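Ochratoxinase (Aspergillus niger, PDB 4C65) is a zinc-dependent carboxypeptidase that hydrolyses the mycotoxin ochratoxin A to ochratoxin alpha and L-phenylalanine, favouring aromatic C-terminal residues. Local coordinates at residues A[9-14]-A[42-47]; A[13-18]-A[24-29]; A[58-63]-A[396-401]; A[349-354]-A[359-364]. One frame throughout, in Å; residues are numbered along the deposited sequence.

Contact 1 of 4, residues A[9-14]-A[42-47]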
loop_
_atom_site.group_PDB
_atom_site.type_symbol
_atom_site.label_atom_id
_atom_site.label_comp_id
_atom_site.label_asym_id
_atom_site.label_seq_id
_atom_site.Cartn_x
_atom_site.Cartn_y
_atom_site.Cartn_z
ATOM N N ILE A 9 49.524 -34.607 12.238
ATOM C CA ILE A 9 49.983 -34.770 13.614
ATOM C C ILE A 9 50.563 -33.465 14.092
ATOM O O ILE A 9 51.404 -32.873 13.423
ATOM C CB ILE A 9 51.040 -35.879 13.770
ATOM C CG1 ILE A 9 50.503 -37.183 13.169
ATOM C CG2 ILE A 9 51.369 -36.083 15.243
ATOM C CD1 ILE A 9 51.432 -38.361 13.285
ATOM N N ILE A 10 50.078 -33.008 15.242
ATOM C CA ILE A 10 50.589 -31.800 15.869
ATOM C C ILE A 10 51.156 -32.150 17.240
ATOM O O ILE A 10 50.439 -32.665 18.089
ATOM C CB ILE A 10 49.476 -30.758 16.074
ATOM C CG1 ILE A 10 48.770 -30.461 14.756
ATOM C CG2 ILE A 10 50.052 -29.485 16.686
ATOM C CD1 ILE A 10 47.380 -29.890 14.944
ATOM N N TYR A 11 52.452 -31.911 17.418
ATOM C CA TYR A 11 53.109 -32.126 18.693
ATOM C C TYR A 11 53.120 -30.839 19.459
ATOM O O TYR A 11 53.462 -29.790 18.906
ATOM C CB TYR A 11 54.545 -32.581 18.475
ATOM C CG TYR A 11 54.665 -33.929 17.804
ATOM C CD1 TYR A 11 54.703 -35.093 18.548
ATOM C CD2 TYR A 11 54.714 -34.036 16.429
ATOM C CE1 TYR A 11 54.817 -36.336 17.941
ATOM C CE2 TYR A 11 54.833 -35.284 15.806
ATOM C CZ TYR A 11 54.894 -36.424 16.573
ATOM O OH TYR A 11 55.021 -37.643 15.981
ATOM N N ALA A 12 52.759 -30.906 20.734
ATOM C CA ALA A 12 52.634 -29.702 21.542
ATOM C C ALA A 12 53.414 -29.783 22.839
ATOM O O ALA A 12 53.219 -30.711 23.612
ATOM C CB ALA A 12 51.161 -29.414 21.833
ATOM N N GLY A 13 54.256 -28.781 23.099
ATOM C CA GLY A 13 54.931 -28.658 24.385
ATOM C C GLY A 13 53.931 -28.643 25.538
ATOM O O GLY A 13 54.113 -29.310 26.552
ATOM N N LEU A 14 52.853 -27.892 25.353
ATOM C CA LEU A 14 51.741 -27.843 26.293
ATOM C C LEU A 14 50.425 -27.919 25.521
ATOM O O LEU A 14 50.213 -27.169 24.570
ATOM C CB LEU A 14 51.801 -26.534 27.080
ATOM C CG LEU A 14 50.737 -26.318 28.151
ATOM C CD1 LEU A 14 50.984 -27.223 29.347
ATOM C CD2 LEU A 14 50.721 -24.856 28.568
ATOM N N ALA A 42 54.079 -39.990 23.329
ATOM C CA ALA A 42 54.461 -41.393 23.273
ATOM C C ALA A 42 53.326 -42.326 22.840
ATOM O O ALA A 42 53.581 -43.423 22.358
ATOM C CB ALA A 42 55.031 -41.840 24.613
ATOM N N ASP A 43 52.080 -41.891 22.985
ATOM C CA ASP A 43 50.951 -42.789 22.798
ATOM C C ASP A 43 50.227 -42.648 21.471
ATOM O O ASP A 43 49.154 -43.217 21.304
ATOM C CB ASP A 43 49.951 -42.614 23.934
ATOM C CG ASP A 43 50.512 -43.072 25.286
ATOM O OD1 ASP A 43 51.438 -43.896 25.344
ATOM O OD2 ASP A 43 50.054 -42.544 26.316
ATOM N N ILE A 44 50.794 -41.907 20.526
ATOM C CA ILE A 44 50.147 -41.739 19.230
ATOM C C ILE A 44 49.971 -43.104 18.569
ATOM O O ILE A 44 50.944 -43.788 18.347
ATOM C CB ILE A 44 50.979 -40.843 18.289
ATOM C CG1 ILE A 44 51.188 -39.444 18.890
ATOM C CG2 ILE A 44 50.285 -40.686 16.932
ATOM C CD1 ILE A 44 52.384 -38.713 18.322
ATOM N N PRO A 45 48.728 -43.501 18.246
ATOM C CA PRO A 45 48.534 -44.756 17.533
ATOM C C PRO A 45 49.409 -44.809 16.277
ATOM O O PRO A 45 49.481 -43.835 15.527
ATOM C CB PRO A 45 47.051 -44.731 17.165
ATOM C CG PRO A 45 46.419 -43.855 18.189
ATOM C CD PRO A 45 47.445 -42.804 18.493
ATOM N N LYS A 46 50.076 -45.940 16.070
ATOM C CA LYS A 46 51.056 -46.061 15.009
ATOM C C LYS A 46 50.460 -45.865 13.616
ATOM O O LYS A 46 51.177 -45.467 12.692
ATOM C CB LYS A 46 51.770 -47.429 15.072
ATOM C CG LYS A 46 52.604 -47.772 16.283
ATOM C CD LYS A 46 53.181 -46.544 16.922
ATOM C CE LYS A 46 53.877 -46.938 18.229
ATOM N NZ LYS A 46 55.261 -46.421 18.347
ATOM N N LYS A 47 49.167 -46.150 13.452
ATOM C CA LYS A 47 48.535 -46.006 12.134
ATOM C C LYS A 47 48.584 -44.575 11.637
ATOM O O LYS A 47 48.749 -44.347 10.446
ATOM C CB LYS A 47 47.108 -46.536 12.123
ATOM C CG LYS A 47 46.158 -45.869 13.082
ATOM C CD LYS A 47 44.740 -46.394 12.887
ATOM C CE LYS A 47 43.848 -45.985 14.058
ATOM N NZ LYS A 47 42.398 -45.996 13.766
#
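Ile44 delivers one methyl group, CD1, to the phenol ring of Tyr11, and this single atom accounts for most of the contact. Its nearest approach is to Tyr11 CE1, at 3.4 Å, which is close for two carbons. It also lies near the hydroxyl end, with Ile44 CD1 3.7 Å from Tyr11 OH. The methyl comes in obliquely, and the two side chains cross at about a right angle. A second, looser touch runs to the strand residue two positions earlier, where Ile9 CG2 lies 4.2 Å from Ile44 CD1. Ile9 and Tyr11 thus form one surface of strand 7-15, and Ile44 covers it. In Ile44 the ethyl branch is set anti to the carbonyl carbon (chi1 -60°) and continues nearly extended (chi2 158°), which carries CD1 out to the ring.

The setting is the smaller beta-sandwich domain of this amidohydrolase. Strand 7-15 lies between strands 26-31 and 54-58 in the sheet, and its backbone is fixed by bonds from Ile9 to Ser54 and His56 and from Tyr11 to His56 and Val58. Residues 42-47 follow strand 34-38 and lead into helix 46-51, with Pro45 at the N-cap position directly after Ile44.

Farther out, Ile44 packs on Ala27 and Val29 of the neighbouring strand and on Phe37, while Leu49 of the helix touches Ile9, Tyr11 and Ile44 alike. The Tyr11 ring has a further partner in Arg57, with which it makes a cation-pi interaction.

Contact 2 of 4, residues A[13-18]-A[24-29]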
loop_
_atom_site.group_PDB
_atom_site.type_symbol
_atom_site.label_atom_id
_atom_site.label_comp_id
_atom_site.label_asym_id
_atom_site.label_seq_id
_atom_site.Cartn_x
_atom_site.Cartn_y
_atom_site.Cartn_z
ATOM N N GLY A 13 54.256 -28.781 23.099
ATOM C CA GLY A 13 54.931 -28.658 24.385
ATOM C C GLY A 13 53.931 -28.643 25.538
ATOM O O GLY A 13 54.113 -29.310 26.552
ATOM N N LEU A 14 52.853 -27.892 25.353
ATOM C CA LEU A 14 51.741 -27.843 26.293
ATOM C C LEU A 14 50.425 -27.919 25.521
ATOM O O LEU A 14 50.213 -27.169 24.570
ATOM C CB LEU A 14 51.801 -26.534 27.080
ATOM C CG LEU A 14 50.737 -26.318 28.151
ATOM C CD1 LEU A 14 50.984 -27.223 29.347
ATOM C CD2 LEU A 14 50.721 -24.856 28.568
ATOM N N LEU A 15 49.536 -28.811 25.950
ATOM C CA LEU A 15 48.228 -28.953 25.323
ATOM C C LEU A 15 47.130 -28.637 26.327
ATOM O O LEU A 15 47.018 -29.300 27.344
ATOM C CB LEU A 15 48.046 -30.352 24.737
ATOM C CG LEU A 15 46.784 -30.573 23.884
ATOM C CD1 LEU A 15 47.055 -31.506 22.722
ATOM C CD2 LEU A 15 45.615 -31.099 24.704
ATOM N N ILE A 16 46.352 -27.592 26.023
ATOM C CA ILE A 16 45.256 -27.148 26.862
ATOM C C ILE A 16 43.968 -27.670 26.226
ATOM O O ILE A 16 43.550 -27.168 25.186
ATOM C CB ILE A 16 45.247 -25.605 26.988
ATOM C CG1 ILE A 16 46.585 -25.124 27.568
ATOM C CG2 ILE A 16 44.101 -25.149 27.883
ATOM C CD1 ILE A 16 46.916 -23.681 27.285
ATOM N N PRO A 17 43.367 -28.712 26.825
ATOM C CA PRO A 17 42.257 -29.362 26.162
ATOM C C PRO A 17 40.962 -28.548 26.136
ATOM O O PRO A 17 40.078 -28.826 25.324
ATOM C CB PRO A 17 42.097 -30.661 26.953
ATOM C CG PRO A 17 42.525 -30.295 28.323
ATOM C CD PRO A 17 43.673 -29.345 28.112
ATOM N N GLY A 18 40.834 -27.571 27.029
ATOM C CA GLY A 18 39.624 -26.742 27.088
ATOM C C GLY A 18 38.853 -26.974 28.368
ATOM O O GLY A 18 38.504 -26.008 29.077
ATOM N N ARG A 24 51.508 -31.937 29.237
ATOM C CA ARG A 24 52.814 -31.613 28.708
ATOM C C ARG A 24 53.273 -32.645 27.694
ATOM O O ARG A 24 52.975 -33.831 27.824
ATOM C CB ARG A 24 53.814 -31.433 29.832
ATOM C CG ARG A 24 53.769 -30.037 30.385
ATOM C CD ARG A 24 54.371 -29.950 31.756
ATOM N NE ARG A 24 53.983 -28.735 32.459
ATOM C CZ ARG A 24 54.277 -28.515 33.746
ATOM N NH1 ARG A 24 54.961 -29.425 34.441
ATOM N NH2 ARG A 24 53.893 -27.388 34.335
ATOM N N ASN A 25 54.007 -32.181 26.687
ATOM C CA ASN A 25 54.567 -33.051 25.638
ATOM C C ASN A 25 53.537 -33.972 25.046
ATOM O O ASN A 25 53.645 -35.203 25.108
ATOM C CB ASN A 25 55.761 -33.856 26.164
ATOM C CG ASN A 25 56.859 -32.966 26.684
ATOM O OD1 ASN A 25 57.355 -32.097 25.974
ATOM N ND2 ASN A 25 57.220 -33.149 27.936
ATOM N N ALA A 26 52.523 -33.350 24.478
ATOM C CA ALA A 26 51.369 -34.048 24.004
ATOM C C ALA A 26 51.359 -34.050 22.491
ATOM O O ALA A 26 52.243 -33.469 21.848
ATOM C CB ALA A 26 50.124 -33.379 24.541
ATOM N N ALA A 27 50.354 -34.727 21.940
ATOM C CA ALA A 27 50.138 -34.734 20.522
ATOM C C ALA A 27 48.662 -34.781 20.235
ATOM O O ALA A 27 47.877 -35.323 21.011
ATOM C CB ALA A 27 50.836 -35.912 19.887
ATOM N N LEU A 28 48.303 -34.215 19.098
ATOM C CA LEU A 28 46.948 -34.253 18.610
ATOM C C LEU A 28 46.961 -34.702 17.162
ATOM O O LEU A 28 47.779 -34.222 16.364
ATOM C CB LEU A 28 46.312 -32.870 18.731
ATOM C CG LEU A 28 44.850 -32.767 18.294
ATOM C CD1 LEU A 28 44.083 -31.799 19.187
ATOM C CD2 LEU A 28 44.747 -32.337 16.823
ATOM N N VAL A 29 46.058 -35.605 16.813
ATOM C CA VAL A 29 45.931 -36.029 15.437
ATOM C C VAL A 29 44.614 -35.515 14.851
ATOM O O VAL A 29 43.553 -35.670 15.459
ATOM C CB VAL A 29 45.975 -37.551 15.312
ATOM C CG1 VAL A 29 45.805 -37.969 13.866
ATOM C CG2 VAL A 29 47.287 -38.090 15.868
#
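This is an antiparallel beta-hairpin contact of the beta-sandwich domain, in which Leu14 and Arg24 pair at the corners the chain turns at Gly13-Leu14, in strand 7-15, and at Arg24-Asn25, just ahead of strand 26-31. The evidence for the pairing is a non-hydrogen-bonded bridge with Leu14 CA and Arg24 CA 4.6 Å apart, flanked by a backbone bond from Asn25 N to Gly13 O (2.9 Å). That bond is nearly straight at hydrogen (167°), although the donor stands about 50° out of the carbonyl plane. The same oxygen also receives a CH contact, with Arg24 CA 3.4 Å from Gly13 O, so two neighbouring backbone groups converge on it.

The corners show in the backbone angles. Gly13 takes up a helical conformation within a strand, and Asn25, opposite it, has positive phi and psi. Even at this corner Gly13 and Leu14 keep backbone hydrogen bonds to the strand on the other side, with Val58, Pro59 and Leu61.

Side chains meet in two places. Toward solvent, Leu14 CD1 meets the aliphatic CG of Arg24 at 4.1 Å, and Leu14 also rests on Pro22 and Asn397. In the buried part, Leu15 points at the facing strand and packs with Ala26 and Leu28, in an apolar layer that Leu61 and Val38 extend. Leu15 has CG set anti to its N (chi1 -172°), which carries CD1 along strand 26-31, to 4.0 Å from Ala26 CB and 4.3 Å from Leu28 CB. Tighter than either is the approach of two beta carbons, Leu15 CB and Ala26 CB, at 3.7 Å.

Contact 3 of 4, residues A[58-63]-A[396-401]; sequences VPVLMP and ENPLED
Val60 makes every close approach in this contact, placing its two methyls against three consecutive residues, Glu396, Asn397 and Pro398. CG2 takes the backbone: it lies 3.7 Å from Glu396 O and 3.9 Å from Asn397 CA. CG1 takes the proline, at 4.0 Å from Pro398 CD. The split follows from the first torsion, with CG1 anti to the backbone N (chi1 178°) and CG2 turned back beside that nitrogen, so that the fork faces the loop. On this tight side Pro398 is also covered by Phe405 and by Ile362 of helix 358-365.

Val60 belongs to strand 60-67, which runs parallel to strand 7-15 and antiparallel to strand 391-394, with a backbone bond between Val60 and Leu394. Residues 396-401 lie in the loop that follows strand 391-394. Strand 60-67 leads onward to His69 and His71, the zinc-binding pair that in the amidohydrolase superfamily follows the first barrel strand, consistent with a position where the sandwich sheet passes toward the TIM barrel.

The solvent side is looser. Glu396 is exposed, its CB pointing away from the strand and its carboxylate well removed from Val60, while the exposed Pro59 ring makes no close contact with the loop. Asn397 likewise contributes its backbone more than its amide. OD1 is occupied within the loop, accepting from Leu399 N at 3.0 Å in an Asx turn, with the donor about 56° out of the amide plane. Glu400 N follows by bonding Asn397 O at 3.1 Å, and Asp401 N reaches Pro398 O weakly.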
loop_
_atom_site.group_PDB
_atom_site.type_symbol
_atom_site.label_atom_id
_atom_site.label_comp_id
_atom_site.label_asym_id
_atom_site.label_seq_id
_atom_site.Cartn_x
_atom_site.Cartn_y
_atom_site.Cartn_z
ATOM N N VAL A 58 54.611 -27.333 17.910
ATOM C CA VAL A 58 54.279 -26.025 18.443
ATOM C C VAL A 58 54.400 -26.016 19.961
ATOM O O VAL A 58 54.248 -27.049 20.600
ATOM C CB VAL A 58 52.830 -25.606 18.044
ATOM C CG1 VAL A 58 52.674 -25.619 16.534
ATOM C CG2 VAL A 58 51.788 -26.513 18.687
ATOM N N PRO A 59 54.657 -24.838 20.543
ATOM C CA PRO A 59 54.809 -24.774 22.002
ATOM C C PRO A 59 53.509 -25.006 22.741
ATOM O O PRO A 59 53.498 -25.711 23.739
ATOM C CB PRO A 59 55.316 -23.344 22.262
ATOM C CG PRO A 59 55.756 -22.814 20.939
ATOM C CD PRO A 59 54.974 -23.561 19.889
ATOM N N VAL A 60 52.418 -24.429 22.241
ATOM C CA VAL A 60 51.122 -24.507 22.914
ATOM C C VAL A 60 50.004 -24.793 21.929
ATOM O O VAL A 60 49.902 -24.133 20.898
ATOM C CB VAL A 60 50.797 -23.193 23.672
ATOM C CG1 VAL A 60 49.430 -23.266 24.332
ATOM C CG2 VAL A 60 51.869 -22.917 24.717
ATOM N N LEU A 61 49.140 -25.735 22.293
ATOM C CA LEU A 61 47.980 -26.067 21.493
ATOM C C LEU A 61 46.714 -26.021 22.350
ATOM O O LEU A 61 46.732 -26.434 23.522
ATOM C CB LEU A 61 48.138 -27.456 20.897
ATOM C CG LEU A 61 47.304 -27.776 19.670
ATOM C CD1 LEU A 61 47.827 -27.063 18.430
ATOM C CD2 LEU A 61 47.277 -29.287 19.439
ATOM N N MET A 62 45.625 -25.532 21.765
ATOM C CA MET A 62 44.350 -25.412 22.467
ATOM C C MET A 62 43.197 -25.380 21.480
ATOM O O MET A 62 43.418 -25.286 20.256
ATOM C CB MET A 62 44.353 -24.152 23.336
ATOM C CG MET A 62 44.520 -22.834 22.589
ATOM S SD MET A 62 44.316 -21.399 23.676
ATOM C CE MET A 62 42.527 -21.368 23.846
ATOM N N PRO A 63 41.963 -25.455 21.980
ATOM C CA PRO A 63 40.833 -25.302 21.062
ATOM C C PRO A 63 40.741 -23.916 20.482
ATOM O O PRO A 63 41.161 -22.942 21.109
ATOM C CB PRO A 63 39.598 -25.556 21.951
ATOM C CG PRO A 63 40.117 -26.145 23.212
ATOM C CD PRO A 63 41.510 -25.620 23.362
ATOM N N GLU A 396 53.312 -18.680 23.019
ATOM C CA GLU A 396 53.527 -18.596 24.473
ATOM C C GLU A 396 52.357 -19.150 25.257
ATOM O O GLU A 396 51.261 -19.300 24.745
ATOM C CB GLU A 396 53.797 -17.165 24.940
ATOM C CG GLU A 396 55.264 -16.724 24.688
ATOM C CD GLU A 396 55.481 -15.622 23.671
ATOM O OE1 GLU A 396 54.512 -14.915 23.284
ATOM O OE2 GLU A 396 56.679 -15.432 23.308
ATOM N N ASN A 397 52.627 -19.454 26.518
ATOM C CA ASN A 397 51.671 -20.095 27.410
ATOM C C ASN A 397 50.698 -19.071 27.997
ATOM O O ASN A 397 51.086 -18.259 28.830
ATOM C CB ASN A 397 52.419 -20.812 28.531
ATOM C CG ASN A 397 51.502 -21.517 29.491
ATOM O OD1 ASN A 397 50.286 -21.579 29.298
ATOM N ND2 ASN A 397 52.065 -22.005 30.566
ATOM N N PRO A 398 49.429 -19.111 27.553
ATOM C CA PRO A 398 48.462 -18.141 28.010
ATOM C C PRO A 398 48.116 -18.277 29.496
ATOM O O PRO A 398 47.618 -17.330 30.084
ATOM C CB PRO A 398 47.254 -18.420 27.124
ATOM C CG PRO A 398 47.356 -19.868 26.806
ATOM C CD PRO A 398 48.820 -20.136 26.678
ATOM N N LEU A 399 48.401 -19.431 30.098
ATOM C CA LEU A 399 48.126 -19.655 31.514
ATOM C C LEU A 399 49.060 -18.842 32.396
ATOM O O LEU A 399 48.726 -18.584 33.546
ATOM C CB LEU A 399 48.254 -21.140 31.859
ATOM C CG LEU A 399 47.406 -22.093 31.029
ATOM C CD1 LEU A 399 47.698 -23.522 31.424
ATOM C CD2 LEU A 399 45.931 -21.786 31.193
ATOM N N GLU A 400 50.212 -18.448 31.844
ATOM C CA GLU A 400 51.173 -17.552 32.534
ATOM C C GLU A 400 50.775 -16.119 32.328
ATOM O O GLU A 400 51.144 -15.283 33.126
ATOM C CB GLU A 400 52.614 -17.579 31.945
ATOM C CG GLU A 400 53.774 -17.788 32.896
ATOM C CD GLU A 400 54.202 -19.212 32.823
ATOM O OE1 GLU A 400 54.706 -19.589 31.737
ATOM O OE2 GLU A 400 54.005 -19.957 33.795
ATOM N N ASP A 401 50.093 -15.818 31.223
ATOM C CA ASP A 401 49.659 -14.452 30.914
ATOM C C ASP A 401 48.493 -14.488 29.941
ATOM O O ASP A 401 48.666 -14.730 28.738
ATOM C CB ASP A 401 50.825 -13.637 30.338
ATOM C CG ASP A 401 50.467 -12.171 30.081
ATOM O OD1 ASP A 401 49.420 -11.673 30.558
ATOM O OD2 ASP A 401 51.266 -11.503 29.388
#

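Contact 4 of 4, residues A[349-354]-A[359-364]; sequences FAVERG and LEAIKA
Neither a ring nor any other flat group enters the meeting of Ala350 and Val351 with Ala361, which is made of methyl groups alone. The one aromatic ring in the two segments, that of Phe349, turns elsewhere, to Arg288, Ser289 and Glu292 of helix 288-297. Ala361 CB is common to both touches: it lies 4.0 Å from Ala350 CB and 3.9 Å from Val351 CG2. Val351 has CG1 anti to its N (chi1 174°), which leaves CG2 beside that nitrogen and next to Ala361.

Small residues permit a close backbone approach, 5.8 Å between Ala350 CA and Ala361 CA. Residues 350-354 form a wider pi-type turn, for which the evidence is a doubly used carbonyl: Phe349 O accepts from Arg353 N at 2.8 Å and from Gly354 N at 3.0 Å.

Helices 344-354 and 358-365 are consecutive helices of the barrel domain, joined by a short turn across which Ala350 and Met356 share a backbone hydrogen bond. Around them, Ala350 touches Tyr321 of helix 304-327, Arg353 makes a salt bridge to Glu292, Lys363 makes one to Asp19, and Ala364 bonds to Leu333, just after the barrel strand 331-332.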
loop_
_atom_site.group_PDB
_atom_site.type_symbol
_atom_site.label_atom_id
_atom_site.label_comp_id
_atom_site.label_asym_id
_atom_site.label_seq_id
_atom_site.Cartn_x
_atom_site.Cartn_y
_atom_site.Cartn_z
ATOM N N PHE A 349 39.432 -9.738 31.147
ATOM C CA PHE A 349 38.467 -9.313 32.132
ATOM C C PHE A 349 37.897 -10.467 32.914
ATOM O O PHE A 349 37.603 -10.308 34.088
ATOM C CB PHE A 349 37.346 -8.476 31.495
ATOM C CG PHE A 349 37.831 -7.213 30.823
ATOM C CD1 PHE A 349 38.756 -6.394 31.440
ATOM C CD2 PHE A 349 37.327 -6.836 29.577
ATOM C CE1 PHE A 349 39.187 -5.235 30.828
ATOM C CE2 PHE A 349 37.764 -5.684 28.954
ATOM C CZ PHE A 349 38.691 -4.882 29.583
ATOM N N ALA A 350 37.756 -11.629 32.286
ATOM C CA ALA A 350 37.341 -12.828 33.008
ATOM C C ALA A 350 38.279 -13.127 34.186
ATOM O O ALA A 350 37.832 -13.488 35.283
ATOM C CB ALA A 350 37.294 -14.006 32.071
ATOM N N VAL A 351 39.580 -12.936 33.965
ATOM C CA VAL A 351 40.570 -13.146 35.004
ATOM C C VAL A 351 40.616 -11.961 35.964
ATOM O O VAL A 351 40.403 -12.120 37.161
ATOM C CB VAL A 351 41.983 -13.395 34.400
ATOM C CG1 VAL A 351 43.050 -13.471 35.484
ATOM C CG2 VAL A 351 41.978 -14.664 33.554
ATOM N N GLU A 352 40.865 -10.776 35.428
ATOM C CA GLU A 352 41.184 -9.602 36.254
ATOM C C GLU A 352 39.991 -8.891 36.891
ATOM O O GLU A 352 40.160 -8.182 37.859
ATOM C CB GLU A 352 41.999 -8.598 35.437
ATOM C CG GLU A 352 43.346 -9.160 35.003
ATOM C CD GLU A 352 44.187 -8.192 34.193
ATOM O OE1 GLU A 352 43.808 -7.013 34.058
ATOM O OE2 GLU A 352 45.257 -8.616 33.694
ATOM N N ARG A 353 38.796 -9.080 36.344
ATOM C CA ARG A 353 37.578 -8.545 36.928
ATOM C C ARG A 353 36.723 -9.646 37.545
ATOM O O ARG A 353 36.210 -9.503 38.648
ATOM C CB ARG A 353 36.748 -7.830 35.870
ATOM C CG ARG A 353 37.343 -6.561 35.325
ATOM C CD ARG A 353 37.183 -5.406 36.298
ATOM N NE ARG A 353 38.295 -4.459 36.175
ATOM C CZ ARG A 353 38.262 -3.127 36.318
ATOM N NH1 ARG A 353 37.131 -2.455 36.614
ATOM N NH2 ARG A 353 39.398 -2.424 36.164
ATOM N N GLY A 354 36.531 -10.729 36.813
ATOM C CA GLY A 354 35.677 -11.816 37.274
ATOM C C GLY A 354 36.303 -12.629 38.383
ATOM O O GLY A 354 35.613 -13.100 39.274
ATOM N N LEU A 359 43.014 -20.674 33.323
ATOM C CA LEU A 359 42.485 -21.945 32.824
ATOM C C LEU A 359 40.947 -21.943 32.768
ATOM O O LEU A 359 40.353 -22.454 31.811
ATOM C CB LEU A 359 42.985 -23.109 33.678
ATOM C CG LEU A 359 42.762 -24.519 33.137
ATOM C CD1 LEU A 359 43.482 -24.727 31.819
ATOM C CD2 LEU A 359 43.255 -25.504 34.167
ATOM N N GLU A 360 40.308 -21.354 33.778
ATOM C CA GLU A 360 38.841 -21.209 33.769
ATOM C C GLU A 360 38.368 -20.254 32.686
ATOM O O GLU A 360 37.344 -20.495 32.041
ATOM C CB GLU A 360 38.343 -20.730 35.119
ATOM C CG GLU A 360 38.361 -21.807 36.198
ATOM C CD GLU A 360 38.273 -21.221 37.608
ATOM O OE1 GLU A 360 38.249 -19.992 37.794
ATOM O OE2 GLU A 360 38.269 -21.998 38.574
ATOM N N ALA A 361 39.121 -19.178 32.480
ATOM C CA ALA A 361 38.809 -18.211 31.436
ATOM C C ALA A 361 38.817 -18.869 30.067
ATOM O O ALA A 361 37.912 -18.655 29.255
ATOM C CB ALA A 361 39.793 -17.057 31.465
ATOM N N ILE A 362 39.826 -19.686 29.832
ATOM C CA ILE A 362 39.930 -20.425 28.579
ATOM C C ILE A 362 38.783 -21.405 28.401
ATOM O O ILE A 362 38.256 -21.537 27.307
ATOM C CB ILE A 362 41.298 -21.122 28.458
ATOM C CG1 ILE A 362 42.372 -20.058 28.154
ATOM C CG2 ILE A 362 41.284 -22.192 27.367
ATOM C CD1 ILE A 362 43.796 -20.561 28.209
ATOM N N LYS A 363 38.369 -22.047 29.489
ATOM C CA LYS A 363 37.218 -22.963 29.493
ATOM C C LYS A 363 35.940 -22.239 29.076
ATOM O O LYS A 363 35.147 -22.729 28.275
ATOM C CB LYS A 363 37.051 -23.540 30.893
ATOM C CG LYS A 363 35.923 -24.537 31.023
ATOM C CD LYS A 363 35.545 -24.888 32.445
ATOM C CE LYS A 363 34.527 -25.941 32.384
ATOM N NZ LYS A 363 34.528 -27.014 33.402
ATOM N N ALA A 364 35.771 -21.044 29.610
ATOM C CA ALA A 364 34.618 -20.203 29.284
ATOM C C ALA A 364 34.634 -19.730 27.820
ATOM O O ALA A 364 33.577 -19.417 27.269
ATOM C CB ALA A 364 34.561 -19.005 30.224
#

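From the N terminus, contact 1 opens on strand 7-15 and closes at 42-47. Contact 2 starts on the same strand, sharing Gly13 and Leu14, and its short hairpin loop lies within the span of contact 1. Both close before contact 3 opens. Contact 3 spans most of the remaining chain, from strand 60-67 to the loop at 396-401, and the short turn between the two helices of contact 4 falls within that span; none cross. Strand 60-67 joins the sheet of contacts 1 and 2 beside strand 7-15, through a probable hydrogen bond from Ile16 N to Leu61 O (2.8 Å). Ile362 then packs on Ile16, Met62 and Pro398, tying the helix of contact 4 to contacts 2 and 3.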